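Local coordinates for superoxide dismutase (Chaetomium thermophilum, PDB 4BR6), which uses a bound manganese ion to convert superoxide into hydrogen peroxide and molecular oxygen, and so probably protects cells from toxic radicals, at residues B[155-160]-B[188-193]; B[71-76]-B[126-131]; B[12-17]-B[79-84]. All coordinates share one frame; numbering follows the deposited sequence.

Contact 1: residues B[155-160]-B[188-193]. With MN3 (manganese (III) ion), chain I.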
loop_
_atom_site.group_PDB
_atom_site.type_symbol
_atom_site.label_atom_id
_atom_site.label_comp_id
_atom_site.label_asym_id
_atom_site.label_seq_id
_atom_site.Cartn_x
_atom_site.Cartn_y
_atom_site.Cartn_z
ATOM N N PRO B 155 19.947 -7.715 2.032
ATOM C CA PRO B 155 20.404 -6.354 2.339
ATOM C C PRO B 155 21.884 -6.324 2.757
ATOM O O PRO B 155 22.322 -7.236 3.457
ATOM C CB PRO B 155 19.485 -5.937 3.492
ATOM C CG PRO B 155 19.080 -7.236 4.149
ATOM C CD PRO B 155 19.030 -8.249 3.057
ATOM N N LEU B 156 22.624 -5.296 2.346
ATOM C CA LEU B 156 24.048 -5.199 2.654
ATOM C C LEU B 156 24.363 -3.927 3.445
ATOM O O LEU B 156 25.276 -3.893 4.257
ATOM C CB LEU B 156 24.874 -5.197 1.368
ATOM C CG LEU B 156 24.822 -6.416 0.456
ATOM C CD1 LEU B 156 25.892 -6.261 -0.618
ATOM C CD2 LEU B 156 24.987 -7.746 1.211
ATOM N N MET B 157 23.632 -2.860 3.165
ATOM C CA MET B 157 23.898 -1.583 3.807
ATOM C C MET B 157 22.613 -0.774 3.798
ATOM O O MET B 157 22.079 -0.494 2.736
ATOM C CB MET B 157 25.007 -0.848 3.052
ATOM C CG MET B 157 25.596 0.338 3.791
ATOM S SD MET B 157 24.462 1.733 3.924
ATOM C CE MET B 157 24.551 2.426 2.260
ATOM N N GLY B 158 22.121 -0.415 4.979
ATOM C CA GLY B 158 20.890 0.342 5.098
ATOM C C GLY B 158 21.087 1.718 5.702
ATOM O O GLY B 158 21.983 1.924 6.518
ATOM N N ILE B 159 20.256 2.660 5.257
ATOM C CA ILE B 159 20.135 3.976 5.863
ATOM C C ILE B 159 18.664 4.257 6.179
ATOM O O ILE B 159 17.801 4.222 5.298
ATOM C CB ILE B 159 20.667 5.077 4.930
ATOM C CG1 ILE B 159 22.151 4.817 4.637
ATOM C CG2 ILE B 159 20.464 6.449 5.561
ATOM C CD1 ILE B 159 22.808 5.752 3.612
ATOM N N ASP B 160 18.395 4.521 7.451
ATOM C CA ASP B 160 17.056 4.771 7.965
ATOM C C ASP B 160 16.608 6.179 7.596
ATOM O O ASP B 160 17.342 7.135 7.838
ATOM C CB ASP B 160 17.139 4.660 9.472
ATOM C CG ASP B 160 15.809 4.744 10.148
ATOM O OD1 ASP B 160 14.745 4.835 9.498
ATOM O OD2 ASP B 160 15.857 4.700 11.371
ATOM N N LYS B 188 33.301 -2.307 6.416
ATOM C CA LYS B 188 33.831 -3.627 6.727
ATOM C C LYS B 188 32.670 -4.588 6.989
ATOM O O LYS B 188 32.686 -5.733 6.554
ATOM C CB LYS B 188 34.793 -3.548 7.914
ATOM C CG LYS B 188 35.219 -4.885 8.487
ATOM C CD LYS B 188 36.596 -4.816 9.152
ATOM C CE LYS B 188 36.767 -3.601 10.045
ATOM N NZ LYS B 188 35.728 -3.504 11.102
ATOM N N THR B 189 31.638 -4.116 7.673
ATOM C CA THR B 189 30.447 -4.944 7.877
ATOM C C THR B 189 29.800 -5.269 6.533
ATOM O O THR B 189 29.411 -6.397 6.285
ATOM C CB THR B 189 29.402 -4.242 8.761
ATOM O OG1 THR B 189 29.959 -3.992 10.049
ATOM C CG2 THR B 189 28.159 -5.088 8.920
ATOM N N VAL B 190 29.673 -4.260 5.678
ATOM C CA VAL B 190 29.026 -4.433 4.377
ATOM C C VAL B 190 29.738 -5.486 3.542
ATOM O O VAL B 190 29.101 -6.302 2.898
ATOM C CB VAL B 190 29.008 -3.109 3.583
ATOM C CG1 VAL B 190 28.341 -3.295 2.213
ATOM C CG2 VAL B 190 28.323 -2.027 4.399
ATOM N N ALA B 191 31.065 -5.461 3.557
ATOM C CA ALA B 191 31.851 -6.391 2.758
ATOM C C ALA B 191 31.753 -7.809 3.297
ATOM O O ALA B 191 31.877 -8.777 2.541
ATOM C CB ALA B 191 33.300 -5.938 2.718
ATOM N N GLN B 192 31.552 -7.939 4.603
ATOM C CA GLN B 192 31.296 -9.241 5.206
ATOM C C GLN B 192 29.989 -9.799 4.677
ATOM O O GLN B 192 29.935 -10.937 4.228
ATOM C CB GLN B 192 31.249 -9.135 6.730
ATOM C CG GLN B 192 32.600 -9.302 7.405
ATOM C CD GLN B 192 32.777 -8.427 8.625
ATOM O OE1 GLN B 192 31.858 -8.249 9.429
ATOM N NE2 GLN B 192 33.973 -7.865 8.768
ATOM N N ARG B 193 28.938 -8.988 4.718
ATOM C CA ARG B 193 27.637 -9.391 4.196
ATOM C C ARG B 193 27.744 -9.736 2.717
ATOM O O ARG B 193 27.163 -10.720 2.254
ATOM C CB ARG B 193 26.629 -8.260 4.379
ATOM C CG ARG B 193 26.389 -7.907 5.818
ATOM C CD ARG B 193 25.596 -6.629 5.930
ATOM N NE ARG B 193 25.198 -6.350 7.303
ATOM C CZ ARG B 193 24.655 -5.206 7.707
ATOM N NH1 ARG B 193 24.443 -4.222 6.846
ATOM N NH2 ARG B 193 24.323 -5.047 8.978
HETATM MN MN MN3 I . 14.480 3.913 12.881
HETATM O O HOH W 1 12.169 3.398 12.019
#
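Arg193 of helix 187-195 donates a hydrogen bond from NH1 to the carbonyl oxygen of Leu156 on strand 153-160, with 2.7 Å between Arg193 NH1 and Leu156 O. The oxygen lies almost in the guanidinium plane, yet the donor stands well above the carbonyl plane of Leu156, 65° out of it. From CG to NE the arginine chain runs extended, which carries the guanidinium across to the strand. Thr189 CG2 covers one face of the guanidinium near its rim. The charge has further partners: NH2 forms a salt bridge with Glu79 and a hydrogen bond to Leu76 O, and NH1 also reaches Asn80 OD1.

The carbonyl gripped by Arg193 belongs to a classic beta bulge, in which Leu156 and Met157 both face Leu129 of the neighbouring antiparallel strand. This irregularity sits in the small sheet of the C-terminal domain of iron/manganese superoxide dismutases.

Apolar contacts flank the polar one. Leu156 and the aliphatic part of Arg193 lie alongside one another, running opposite ways, with Leu156 CD2 3.6 Å from Arg193 CB. Val190 turns both methyls to the bulge: CG1 is 4.0 Å from Leu156 CB, while CG2 meets Met157 CG at 3.7 Å. Leu96 of helix 94-104 adds to the packing around Val190.

At the end of the strand, Asp160 OD2 binds the manganese ion at 2.2 Å, together with His26, His74, His164 and a water, and Asp160 OD1 accepts a hydrogen bond from Trp162 N.

Contact 2: residues B[71-76]-B[126-131]. With MN3 (manganese (III) ion), chain I.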
loop_
_atom_site.group_PDB
_atom_site.type_symbol
_atom_site.label_atom_id
_atom_site.label_comp_id
_atom_site.label_asym_id
_atom_site.label_seq_id
_atom_site.Cartn_x
_atom_site.Cartn_y
_atom_site.Cartn_z
ATOM N N HIS B 71 12.852 -4.700 14.170
ATOM C CA HIS B 71 13.928 -5.430 14.821
ATOM C C HIS B 71 15.071 -5.725 13.833
ATOM O O HIS B 71 16.222 -5.368 14.089
ATOM C CB HIS B 71 13.391 -6.734 15.417
ATOM C CG HIS B 71 14.416 -7.512 16.181
ATOM N ND1 HIS B 71 15.296 -6.922 17.063
ATOM C CD2 HIS B 71 14.704 -8.834 16.189
ATOM C CE1 HIS B 71 16.080 -7.846 17.584
ATOM N NE2 HIS B 71 15.740 -9.016 17.072
ATOM N N LEU B 72 14.752 -6.367 12.705
ATOM C CA LEU B 72 15.770 -6.731 11.703
ATOM C C LEU B 72 16.503 -5.522 11.137
ATOM O O LEU B 72 17.726 -5.537 10.973
ATOM C CB LEU B 72 15.149 -7.501 10.523
ATOM C CG LEU B 72 16.033 -7.697 9.271
ATOM C CD1 LEU B 72 17.322 -8.477 9.556
ATOM C CD2 LEU B 72 15.258 -8.371 8.146
ATOM N N ASN B 73 15.736 -4.501 10.789
ATOM C CA ASN B 73 16.267 -3.348 10.087
ATOM C C ASN B 73 17.188 -2.555 10.952
ATOM O O ASN B 73 18.257 -2.151 10.511
ATOM C CB ASN B 73 15.149 -2.430 9.609
ATOM C CG ASN B 73 14.327 -3.040 8.516
ATOM O OD1 ASN B 73 14.757 -3.966 7.831
ATOM N ND2 ASN B 73 13.141 -2.508 8.329
ATOM N N HIS B 74 16.774 -2.315 12.185
ATOM C CA HIS B 74 17.630 -1.589 13.110
ATOM C C HIS B 74 18.836 -2.411 13.521
ATOM O O HIS B 74 19.921 -1.858 13.707
ATOM C CB HIS B 74 16.848 -1.146 14.328
ATOM C CG HIS B 74 15.795 -0.139 14.007
ATOM N ND1 HIS B 74 14.567 -0.495 13.506
ATOM C CD2 HIS B 74 15.809 1.208 14.064
ATOM C CE1 HIS B 74 13.848 0.595 13.302
ATOM N NE2 HIS B 74 14.577 1.641 13.639
ATOM N N THR B 75 18.652 -3.718 13.671
ATOM C CA THR B 75 19.778 -4.588 13.990
ATOM C C THR B 75 20.877 -4.420 12.962
ATOM O O THR B 75 22.028 -4.164 13.316
ATOM C CB THR B 75 19.377 -6.061 14.068
ATOM O OG1 THR B 75 18.604 -6.258 15.259
ATOM C CG2 THR B 75 20.618 -6.954 14.126
ATOM N N LEU B 76 20.530 -4.575 11.689
ATOM C CA LEU B 76 21.502 -4.375 10.620
ATOM C C LEU B 76 22.038 -2.941 10.568
ATOM O O LEU B 76 23.211 -2.737 10.292
ATOM C CB LEU B 76 20.896 -4.720 9.266
ATOM C CG LEU B 76 20.490 -6.173 9.044
ATOM C CD1 LEU B 76 19.870 -6.289 7.661
ATOM C CD2 LEU B 76 21.656 -7.113 9.181
ATOM N N TRP B 126 13.138 3.252 4.356
ATOM C CA TRP B 126 14.529 2.887 4.428
ATOM C C TRP B 126 15.035 2.794 3.011
ATOM O O TRP B 126 14.294 2.370 2.128
ATOM C CB TRP B 126 14.669 1.492 5.030
ATOM C CG TRP B 126 14.461 1.397 6.502
ATOM C CD1 TRP B 126 13.274 1.315 7.159
ATOM C CD2 TRP B 126 15.478 1.353 7.507
ATOM N NE1 TRP B 126 13.486 1.234 8.514
ATOM C CE2 TRP B 126 14.831 1.258 8.752
ATOM C CE3 TRP B 126 16.870 1.384 7.475
ATOM C CZ2 TRP B 126 15.527 1.190 9.945
ATOM C CZ3 TRP B 126 17.556 1.321 8.663
ATOM C CH2 TRP B 126 16.886 1.223 9.879
ATOM N N ALA B 127 16.299 3.141 2.796
ATOM C CA ALA B 127 16.979 2.774 1.550
ATOM C C ALA B 127 18.095 1.780 1.866
ATOM O O ALA B 127 18.745 1.867 2.918
ATOM C CB ALA B 127 17.532 4.000 0.816
ATOM N N TRP B 128 18.297 0.839 0.944
ATOM C CA TRP B 128 19.268 -0.228 1.097
ATOM C C TRP B 128 20.078 -0.389 -0.165
ATOM O O TRP B 128 19.546 -0.264 -1.262
ATOM C CB TRP B 128 18.569 -1.554 1.352
ATOM C CG TRP B 128 17.761 -1.579 2.615
ATOM C CD1 TRP B 128 16.482 -1.159 2.783
ATOM C CD2 TRP B 128 18.202 -2.049 3.892
ATOM N NE1 TRP B 128 16.089 -1.341 4.088
ATOM C CE2 TRP B 128 17.130 -1.882 4.788
ATOM C CE3 TRP B 128 19.400 -2.589 4.363
ATOM C CZ2 TRP B 128 17.220 -2.237 6.122
ATOM C CZ3 TRP B 128 19.486 -2.945 5.691
ATOM C CH2 TRP B 128 18.405 -2.767 6.554
ATOM N N LEU B 129 21.370 -0.655 0.006
ATOM C CA LEU B 129 22.158 -1.335 -1.004
ATOM C C LEU B 129 21.873 -2.824 -0.810
ATOM O O LEU B 129 22.065 -3.356 0.285
ATOM C CB LEU B 129 23.649 -1.070 -0.790
ATOM C CG LEU B 129 24.630 -1.902 -1.624
ATOM C CD1 LEU B 129 24.406 -1.685 -3.114
ATOM C CD2 LEU B 129 26.056 -1.560 -1.230
ATOM N N ALA B 130 21.401 -3.507 -1.844
ATOM C CA ALA B 130 21.072 -4.922 -1.711
ATOM C C ALA B 130 21.698 -5.731 -2.835
ATOM O O ALA B 130 22.029 -5.186 -3.882
ATOM C CB ALA B 130 19.577 -5.131 -1.677
ATOM N N LYS B 131 21.823 -7.035 -2.612
ATOM C CA LYS B 131 22.473 -7.932 -3.562
ATOM C C LYS B 131 21.559 -9.074 -3.999
ATOM O O LYS B 131 21.048 -9.829 -3.162
ATOM C CB LYS B 131 23.729 -8.523 -2.933
ATOM C CG LYS B 131 24.549 -9.377 -3.878
ATOM C CD LYS B 131 25.802 -9.902 -3.189
ATOM C CE LYS B 131 26.714 -10.631 -4.153
ATOM N NZ LYS B 131 27.859 -11.287 -3.458
HETATM MN MN MN3 I . 14.480 3.913 12.881
HETATM O O HOH W 1 12.169 3.398 12.019
#
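His74 presents one ring face to the edge of Trp126 in a T-shaped stack, with the planes at 89° and the centroids of the imidazole and the six-membered ring 5.2 Å apart. Trp126 CZ2 is the atom that points in, standing over the centre of the imidazole. The same histidine binds the manganese ion through NE2 at 2.4 Å, so the indole edge packs directly against a metal ligand. The other ring nitrogen, ND1, is hydrogen-bonded to Gly70 O, a second-shell bond that limits ring rotation and would make ND1 the protonated nitrogen.

Asn73, the preceding residue of the helix, lies over one face of Trp126, which Trp128 CZ2 also approaches near the rim. Its CB lies 4.0 Å from the centroid of the Trp126 six-membered ring and 24° off the normal, a CH-pi contact. With CG beside the backbone N (chi1 -69°), the amide runs along that face of Trp126 and beside Trp128, Asn73 OD1 coming within 3.5 Å of Trp128 CZ2. Asn73 ND2 and Trp126 NE1 are both hydrogen-bonded to Gln146 OE1, which ties the amide and the indole to one acceptor.

Farther along the helix, Leu76 CD1 touches Trp128 CZ3 at 3.9 Å, the two side chains crossing at about a right angle. Trp126 and Trp128, alternate residues of strand 125-132, both direct their side chains at helix 61-79. Pro155 of the adjoining strand touches both Leu76 and Trp128, and Asp160 packs on Trp126.

Here a helix of the alpha-hairpin domain meets the sheet of the C-terminal domain, an aromatic-walled interface beside the manganese site of the iron/manganese superoxide dismutase fold.

Contact 3: residues B[12-17]-B[79-84]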
loop_
_atom_site.group_PDB
_atom_site.type_symbol
_atom_site.label_atom_id
_atom_site.label_comp_id
_atom_site.label_asym_id
_atom_site.label_seq_id
_atom_site.Cartn_x
_atom_site.Cartn_y
_atom_site.Cartn_z
ATOM N N GLY B 12 27.397 8.467 21.965
ATOM C CA GLY B 12 27.940 9.699 21.405
ATOM C C GLY B 12 29.140 9.534 20.483
ATOM O O GLY B 12 29.750 10.518 20.059
ATOM N N ALA B 13 29.454 8.295 20.123
ATOM C CA ALA B 13 30.665 8.011 19.359
ATOM C C ALA B 13 30.558 8.466 17.904
ATOM O O ALA B 13 31.568 8.667 17.226
ATOM C CB ALA B 13 30.984 6.531 19.423
ATOM N N LEU B 14 29.334 8.644 17.434
ATOM C CA LEU B 14 29.096 8.966 16.030
ATOM C C LEU B 14 28.914 10.458 15.809
ATOM O O LEU B 14 28.697 10.906 14.689
ATOM C CB LEU B 14 27.873 8.215 15.502
ATOM C CG LEU B 14 27.893 6.685 15.648
ATOM C CD1 LEU B 14 26.899 6.033 14.693
ATOM C CD2 LEU B 14 29.289 6.099 15.446
ATOM N N GLU B 15 29.014 11.230 16.877
ATOM C CA GLU B 15 29.024 12.673 16.743
ATOM C C GLU B 15 30.297 13.076 15.997
ATOM O O GLU B 15 31.307 12.391 16.093
ATOM C CB GLU B 15 28.937 13.342 18.114
ATOM C CG GLU B 15 27.612 13.095 18.806
ATOM C CD GLU B 15 27.302 14.101 19.894
ATOM O OE1 GLU B 15 28.230 14.763 20.395
ATOM O OE2 GLU B 15 26.113 14.229 20.253
ATOM N N PRO B 16 30.253 14.178 15.229
ATOM C CA PRO B 16 29.134 15.103 15.029
ATOM C C PRO B 16 28.104 14.675 13.977
ATOM O O PRO B 16 27.205 15.455 13.682
ATOM C CB PRO B 16 29.838 16.376 14.556
ATOM C CG PRO B 16 31.029 15.875 13.801
ATOM C CD PRO B 16 31.454 14.600 14.483
ATOM N N TYR B 17 28.212 13.476 13.423
ATOM C CA TYR B 17 27.339 13.113 12.299
ATOM C C TYR B 17 25.918 12.769 12.730
ATOM O O TYR B 17 24.947 13.245 12.134
ATOM C CB TYR B 17 27.981 11.999 11.479
ATOM C CG TYR B 17 29.367 12.419 11.076
ATOM C CD1 TYR B 17 29.562 13.445 10.173
ATOM C CD2 TYR B 17 30.481 11.836 11.652
ATOM C CE1 TYR B 17 30.832 13.849 9.822
ATOM C CE2 TYR B 17 31.750 12.234 11.309
ATOM C CZ TYR B 17 31.926 13.239 10.400
ATOM O OH TYR B 17 33.212 13.625 10.069
ATOM N N GLU B 79 24.850 -2.304 12.979
ATOM C CA GLU B 79 26.003 -3.062 12.525
ATOM C C GLU B 79 26.756 -2.374 11.402
ATOM O O GLU B 79 27.975 -2.542 11.306
ATOM C CB GLU B 79 25.572 -4.436 12.033
ATOM C CG GLU B 79 25.073 -5.363 13.096
ATOM C CD GLU B 79 24.721 -6.717 12.511
ATOM O OE1 GLU B 79 24.780 -6.850 11.266
ATOM O OE2 GLU B 79 24.386 -7.642 13.275
ATOM N N ASN B 80 26.054 -1.627 10.541
ATOM C CA ASN B 80 26.751 -0.910 9.456
ATOM C C ASN B 80 27.005 0.564 9.775
ATOM O O ASN B 80 27.124 1.398 8.890
ATOM C CB ASN B 80 26.164 -1.156 8.029
ATOM C CG ASN B 80 24.793 -0.500 7.773
ATOM O OD1 ASN B 80 23.836 -1.184 7.400
ATOM N ND2 ASN B 80 24.717 0.825 7.898
ATOM N N LEU B 81 27.110 0.848 11.070
ATOM C CA LEU B 81 27.510 2.159 11.563
ATOM C C LEU B 81 28.731 1.968 12.468
ATOM O O LEU B 81 28.803 1.002 13.231
ATOM C CB LEU B 81 26.392 2.840 12.365
ATOM C CG LEU B 81 25.159 3.378 11.628
ATOM C CD1 LEU B 81 24.168 3.926 12.617
ATOM C CD2 LEU B 81 25.518 4.452 10.605
ATOM N N ALA B 82 29.683 2.886 12.386
ATOM C CA ALA B 82 30.845 2.844 13.248
ATOM C C ALA B 82 31.434 4.243 13.360
ATOM O O ALA B 82 31.262 5.062 12.460
ATOM C CB ALA B 82 31.866 1.860 12.715
ATOM N N PRO B 83 32.102 4.537 14.489
ATOM C CA PRO B 83 32.737 5.848 14.664
ATOM C C PRO B 83 33.703 6.177 13.537
ATOM O O PRO B 83 34.372 5.284 13.034
ATOM C CB PRO B 83 33.501 5.702 15.982
ATOM C CG PRO B 83 33.517 4.219 16.277
ATOM C CD PRO B 83 32.309 3.663 15.655
ATOM N N ALA B 84 33.771 7.446 13.152
ATOM C CA ALA B 84 34.604 7.864 12.026
ATOM C C ALA B 84 36.093 7.642 12.282
ATOM O O ALA B 84 36.871 7.515 11.341
ATOM C CB ALA B 84 34.348 9.323 11.701
HETATM O O HOH W 2 32.452 9.253 14.752
#
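Leu14 reaches from the loop before helix 20-50 onto the extended chain at Leu81-Pro83. Its CB does not aim straight at that segment; CG, placed beside the backbone N (chi1 -56°), turns the branch toward it, and the two methyls then part. CD1 meets Leu81, lying 4.0 Å from Leu81 CB and about as far from Leu81 CD1, with the two leucine side chains roughly perpendicular. CD2 instead rests on the peptide joining Ala82 to Pro83: it is 3.4 Å from Pro83 N and 3.5 Å from Ala82 C, with the ring carbon Pro83 CD a little farther off. One methyl therefore packs on a side chain and the other on a backbone link. Tyr9 also touches Leu14.

Two smaller apolar contacts accompany it. Ala13 CB faces Pro83 CB at 4.3 Å, and Tyr17 CE2 meets Ala84 CB at 3.9 Å. The Tyr17 side chain also touches Asn183 and Val184, and Pro16 CD covers one face of its ring near the rim.

A water supplies the polar link. It donates to Ala13 O at 2.7 Å and accepts from Ala84 N at 2.8 Å, joining two backbone groups that do not bond directly.

Gly12 to Glu15 form a type I beta turn, and the peptide bond before Pro16 is cis. The contact joins two irregular loops of the alpha-hairpin domain, one leading into helix 20-50 and the other leaving helix 61-79, at the same end of the helical hairpin.

In the fold
Along the chain, the segments of contacts 3 and 2 alternate (12-17, 71-76, 79-84, 126-131), and contact 1 follows both. Contacts 1 and 2 have centres about 8 Å apart and share the antiparallel sheet, where strands 153-160 and 125-132 are neighbours; each supplies one manganese ligand. Contact 3 lies farther out, its centre about 15 Å from that of contact 1 and about 17 Å from that of contact 2, but segment 79-84 continues almost directly from 71-76 and bonds to helix 187-195 of contact 1. Helix 61-79 and the loop after it thus connect the alpha-hairpin and C-terminal domains, whose ligands together complete the metal site.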